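Local structure of ribosomal-protein-serine acetyltransferase, putative (Vibrio cholerae O1 biovar eltor, 2FCK) at the interface of chains A and B. The protein is a GNAT-family acetyltransferase that probably transfers an acetyl group from acetyl-coenzyme A to the N-terminal serine or alanine of a ribosomal protein. Sequence-based numbering; all coordinates share one arbitrary frame. Chains: chain A/B, ribosomal-protein-serine acetyltransferase, putative.

Contact 1: the interface of chains A and B. Residues chain A 96-97, 133, 180-181; chain B 163, 166, 171.
A:Thr133 and B:Pro171 make one of the apolar contacts of this patch in the interface between two copies of a GNAT-family protein. The two side chains cross at about a right angle: CG of the proline ring meets the threonine at its branch point, with CB of A:Thr133 3.7 Å from CG of B:Pro171, and the hydroxyl and methyl branches lie at a similar range to the same ring carbon. Further along, B:Leu166 sets its methyl CD1 3.8 Å from CB of A:Asn97. At the other end, CG2 of A:Ile180 rests against CB of B:Asn163 at 3.9 Å, again with the side chains nearly perpendicular.

The polar contacts gather around one water, which ties the two chains together. It lies 2.7 Å from the hydroxyl OG1 of A:Thr133. The backbone carbonyl O of A:Phe96 is 2.8 Å from this water, and the carbonyl O of B:Asn163 is equally near. Both carbonyls can only accept, so the water probably gives its two hydrogens to them and takes one from OG1. Within chain A, the amide ND2 of A:Asn97 gives a hydrogen bond to OG1 of A:Thr133 (2.9 Å, 140° at the hydrogen), the acceptor tilted 26° from the amide plane. With chi1 43°, OG1 stands between the backbone N and the carbonyl carbon, where it receives this bond and still faces the water.

One pair needs caution. The side-chain OD1 of B:Asn163 is modelled 2.9 Å from the carbonyl O of A:Thr133. Both atoms can only accept, so this is a clash as built; turning the amide over would probably put ND2 there as a donor and remove it.

In the fold, chain A contributes the end of the 3-10 helix 94-96 with the link to strand 98-105, the residue just ahead of strand 134-139 and its C-terminal tail beyond strand 170-179. Chain B contributes the loop after strand 156-161, the short strand 166-167 and the start of strand 170-179.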
ATOM      1  N   PHE A  96      -3.643   6.852   0.150  1.00 40.87           N
ATOM      2  CA  PHE A  96      -2.582   7.692  -0.366  1.00 40.72           C
ATOM      3  C   PHE A  96      -2.695   8.015  -1.864  1.00 41.03           C
ATOM      4  O   PHE A  96      -1.754   8.523  -2.403  1.00 41.00           O
ATOM      5  CB  PHE A  96      -1.240   7.048  -0.131  1.00 40.79           C
ATOM      6  CG  PHE A  96      -1.083   6.537   1.261  1.00 45.56           C
ATOM      7  CD1 PHE A  96      -1.065   5.189   1.509  1.00 47.77           C
ATOM      8  CD2 PHE A  96      -1.037   7.415   2.301  1.00 47.81           C
ATOM      9  CE1 PHE A  96      -0.951   4.727   2.821  1.00 50.20           C
ATOM     10  CE2 PHE A  96      -0.907   6.966   3.614  1.00 52.22           C
ATOM     11  CZ  PHE A  96      -0.879   5.619   3.852  1.00 49.63           C
ATOM     12  N   ASN A  97      -3.831   7.686  -2.474  1.00 41.00           N
ATOM     13  CA  ASN A  97      -4.097   7.889  -3.893  1.00 41.51           C
ATOM     14  C   ASN A  97      -3.000   7.287  -4.758  1.00 42.55           C
ATOM     15  O   ASN A  97      -2.512   7.929  -5.684  1.00 41.76           O
ATOM     16  CB  ASN A  97      -4.261   9.370  -4.206  1.00 41.18           C
ATOM     17  CG  ASN A  97      -4.927   9.593  -5.561  1.00 41.56           C
ATOM     18  OD1 ASN A  97      -5.789   8.809  -5.972  1.00 41.20           O
ATOM     19  ND2 ASN A  97      -4.487  10.621  -6.283  1.00 44.41           N
ATOM     20  N   THR A 133      -1.878   9.655  -8.022  1.00 42.79           N
ATOM     21  CA  THR A 133      -0.809  10.649  -8.014  1.00 44.16           C
ATOM     22  C   THR A 133       0.572  10.067  -7.679  1.00 43.67           C
ATOM     23  O   THR A 133       1.534  10.793  -7.607  1.00 44.66           O
ATOM     24  CB  THR A 133      -1.145  11.900  -7.104  1.00 44.12           C
ATOM     25  OG1 THR A 133      -1.726  11.468  -5.862  1.00 44.17           O
ATOM     26  CG2 THR A 133      -2.135  12.831  -7.834  1.00 45.66           C
ATOM     27  N   ILE A 180       5.521   9.567 -10.636  1.00 46.61           N
ATOM     28  CA  ILE A 180       4.517  10.576 -10.347  1.00 48.01           C
ATOM     29  C   ILE A 180       4.103  11.285 -11.632  1.00 48.68           C
ATOM     30  O   ILE A 180       4.854  11.272 -12.612  1.00 48.53           O
ATOM     31  CB  ILE A 180       4.948  11.615  -9.283  1.00 48.40           C
ATOM     32  CG1 ILE A 180       6.045  12.541  -9.816  1.00 49.27           C
ATOM     33  CG2 ILE A 180       5.337  10.895  -7.974  1.00 47.68           C
ATOM     34  CD1 ILE A 180       6.532  13.609  -8.794  1.00 47.54           C
ATOM     35  N   PRO A 181       2.886  11.843 -11.652  1.00 50.06           N
ATOM     36  CA  PRO A 181       2.484  12.443 -12.943  1.00 51.10           C
ATOM     37  C   PRO A 181       3.341  13.641 -13.375  1.00 52.39           C
ATOM     38  O   PRO A 181       3.479  13.962 -14.578  1.00 54.68           O
ATOM     39  CB  PRO A 181       1.033  12.863 -12.704  1.00 51.51           C
ATOM     40  CG  PRO A 181       0.565  12.069 -11.554  1.00 51.61           C
ATOM     41  CD  PRO A 181       1.793  11.892 -10.668  1.00 49.38           C
ATOM     42  OXT PRO A 181       3.935  14.317 -12.530  1.00 54.12           O
TER
ATOM     43  N   ASN B 163       5.029  12.821  -3.463  1.00 49.85           N
ATOM     44  CA  ASN B 163       3.610  12.457  -3.534  1.00 49.68           C
ATOM     45  C   ASN B 163       3.227  11.251  -2.687  1.00 49.65           C
ATOM     46  O   ASN B 163       2.346  10.446  -3.021  1.00 49.05           O
ATOM     47  CB  ASN B 163       3.216  12.220  -5.025  1.00 49.51           C
ATOM     48  CG  ASN B 163       3.209  13.473  -5.876  1.00 50.52           C
ATOM     49  OD1 ASN B 163       2.681  13.433  -7.034  1.00 52.76           O
ATOM     50  ND2 ASN B 163       3.814  14.558  -5.409  1.00 47.67           N
ATOM     51  N   LEU B 166      -1.581  12.107   1.296  1.00 53.80           N
ATOM     52  CA  LEU B 166      -2.497  13.221   1.022  1.00 55.44           C
ATOM     53  C   LEU B 166      -2.713  14.099   2.266  1.00 56.11           C
ATOM     54  O   LEU B 166      -2.930  13.571   3.355  1.00 56.05           O
ATOM     55  CB  LEU B 166      -3.848  12.687   0.541  1.00 55.82           C
ATOM     56  CG  LEU B 166      -3.810  11.768  -0.688  1.00 57.82           C
ATOM     57  CD1 LEU B 166      -5.157  11.054  -0.881  1.00 57.68           C
ATOM     58  CD2 LEU B 166      -3.403  12.606  -1.911  1.00 58.18           C
ATOM     59  N   PRO B 171      -1.395  15.916  -2.820  1.00 55.20           N
ATOM     60  CA  PRO B 171      -0.227  15.079  -2.426  1.00 53.30           C
ATOM     61  C   PRO B 171       1.032  15.852  -1.999  1.00 52.47           C
ATOM     62  O   PRO B 171       1.263  16.968  -2.462  1.00 52.67           O
ATOM     63  CB  PRO B 171       0.025  14.203  -3.677  1.00 53.60           C
ATOM     64  CG  PRO B 171      -0.891  14.844  -4.840  1.00 54.39           C
ATOM     65  CD  PRO B 171      -1.436  16.142  -4.285  1.00 54.34           C
TER
HETATM   66  O   HOH W   1      -0.146  10.027  -4.179  1.00 23.99           O

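Contact 2: the interface of chains A and B. Residues chain A 157-159; chain B 159, 161-162.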
ATOM      1  N   ARG A 157      14.388   5.395  -9.019  1.00 42.39           N
ATOM      2  CA  ARG A 157      14.720   4.460  -7.948  1.00 42.76           C
ATOM      3  C   ARG A 157      14.730   5.163  -6.616  1.00 42.18           C
ATOM      4  O   ARG A 157      15.277   6.280  -6.482  1.00 40.90           O
ATOM      5  CB  ARG A 157      16.085   3.825  -8.240  1.00 43.69           C
ATOM      6  CG  ARG A 157      16.579   2.910  -7.143  1.00 45.72           C
ATOM      7  CD  ARG A 157      18.078   2.780  -7.225  1.00 51.58           C
ATOM      8  NE  ARG A 157      18.427   1.364  -7.337  1.00 54.31           N
ATOM      9  CZ  ARG A 157      18.668   0.590  -6.281  1.00 54.07           C
ATOM     10  NH1 ARG A 157      18.958  -0.695  -6.441  1.00 55.96           N
ATOM     11  NH2 ARG A 157      18.615   1.108  -5.072  1.00 55.74           N
ATOM     12  N   GLU A 158      14.124   4.506  -5.628  0.50 40.96           N
ATOM     13  CA  GLU A 158      14.222   4.944  -4.261  0.50 42.19           C
ATOM     14  C   GLU A 158      14.960   3.842  -3.521  0.50 42.19           C
ATOM     15  O   GLU A 158      16.099   3.509  -3.824  0.50 42.62           O
ATOM     16  CB  GLU A 158      12.833   5.247  -3.657  0.50 41.37           C
ATOM     17  CG  GLU A 158      12.157   6.452  -4.380  0.50 42.92           C
ATOM     18  CD  GLU A 158      10.740   6.757  -3.955  0.50 42.60           C
ATOM     19  OE1 GLU A 158      10.216   6.087  -3.041  0.50 45.08           O
ATOM     20  OE2 GLU A 158      10.152   7.707  -4.532  0.50 42.15           O
ATOM     21  N   GLN A 159      14.281   3.228  -2.585  0.50 44.09           N
ATOM     22  CA  GLN A 159      14.943   2.458  -1.592  0.50 43.21           C
ATOM     23  C   GLN A 159      15.176   0.989  -1.937  0.50 43.05           C
ATOM     24  O   GLN A 159      14.465   0.410  -2.765  0.50 42.92           O
ATOM     25  CB  GLN A 159      14.122   2.569  -0.313  0.50 44.64           C
ATOM     26  CG  GLN A 159      14.928   2.376   0.900  0.50 45.60           C
ATOM     27  CD  GLN A 159      15.562   3.632   1.456  0.50 47.01           C
ATOM     28  OE1 GLN A 159      16.105   3.602   2.551  0.50 49.59           O
ATOM     29  NE2 GLN A 159      15.508   4.727   0.716  0.50 47.41           N
TER
ATOM     30  N   GLN B 159      13.137   6.438   2.651  0.50 44.09           N
ATOM     31  CA  GLN B 159      13.173   7.454   1.660  0.50 43.21           C
ATOM     32  C   GLN B 159      12.433   8.744   2.003  0.50 43.05           C
ATOM     33  O   GLN B 159      11.512   8.748   2.828  0.50 42.92           O
ATOM     34  CB  GLN B 159      12.610   6.855   0.378  0.50 44.64           C
ATOM     35  CG  GLN B 159      13.122   7.513  -0.832  0.50 45.60           C
ATOM     36  CD  GLN B 159      14.405   6.933  -1.384  0.50 47.01           C
ATOM     37  OE1 GLN B 159      14.814   7.298  -2.476  0.50 49.59           O
ATOM     38  NE2 GLN B 159      15.047   6.045  -0.643  0.50 47.41           N
ATOM     39  N   ALA B 161      10.018  10.492  -0.099  1.00 45.14           N
ATOM     40  CA  ALA B 161       9.269  10.029  -1.276  1.00 46.08           C
ATOM     41  C   ALA B 161       8.283  11.094  -1.762  1.00 47.07           C
ATOM     42  O   ALA B 161       7.366  11.471  -1.028  1.00 48.37           O
ATOM     43  CB  ALA B 161       8.558   8.789  -0.899  1.00 46.36           C
ATOM     44  N   PRO B 162       8.422  11.541  -3.026  1.00 48.71           N
ATOM     45  CA  PRO B 162       7.443  12.519  -3.535  1.00 49.32           C
ATOM     46  C   PRO B 162       6.024  11.942  -3.649  1.00 49.78           C
ATOM     47  O   PRO B 162       5.843  10.717  -3.839  1.00 49.22           O
ATOM     48  CB  PRO B 162       7.990  12.906  -4.919  1.00 49.10           C
ATOM     49  CG  PRO B 162       8.882  11.805  -5.311  1.00 50.58           C
ATOM     50  CD  PRO B 162       9.480  11.262  -4.010  1.00 48.28           C
TER
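A:Glu158 lies against B:Gln159 where the strands 156-161 of two GNAT-fold subunits come together near the two-fold axis. From its CB outward, the glutamate first meets the glutamine side chain: CB of A:Glu158 is 3.6 Å from CG of B:Gln159. The nearer approach of this CB to the amide carbon CD of B:Gln159 is doubtful, as are the even shorter ones of the amide oxygen OE1 to the glutamate backbone and CB. One bond on, CG of A:Glu158 lies 3.8 Å from CG of B:Gln159. The chain is extended beyond CG (chi2 175°), which carries the carboxylate past the glutamine towards B:Ala161 and B:Pro162. Its carbon CD comes to 4.0 Å from CG of B:Gln159, and the carboxylate plane is, as modelled, 18° from that of the amide. At the tip the two oxygens part company: OE1 faces the methyl CB of B:Ala161 at 3.8 Å, while OE2 meets CD of B:Pro162 end-on at 3.7 Å. Both are van der Waals contacts with apolar groups.

Next to this, A:Gln159 and B:Gln159 slide past each other in opposite directions, each bent at chi2 (89°), with amide planes almost perpendicular as built. Their NE2 atoms are modelled far too close together to be real, so the position of these amide ends is doubtful and no bond can be assigned to them.

Contact 1 and contact 2 belong to one two-fold symmetric interface, the centres of their C-alpha atoms about 13 Å apart. On chain B they are joined directly along the sequence: strand 156-161 and B:Pro162 serve contact 2, and B:Asn163, the very next residue, serves contact 1. On chain A the pieces are distant in sequence, strand 156-161 against residues around 96, 133 and 180. Contact 2 sits by the axis, where the same residue from each copy meets; contact 1 lies farther out and has a separate twin. The two copies may form a dimer, though the structure alone does not show that this pairing holds in solution.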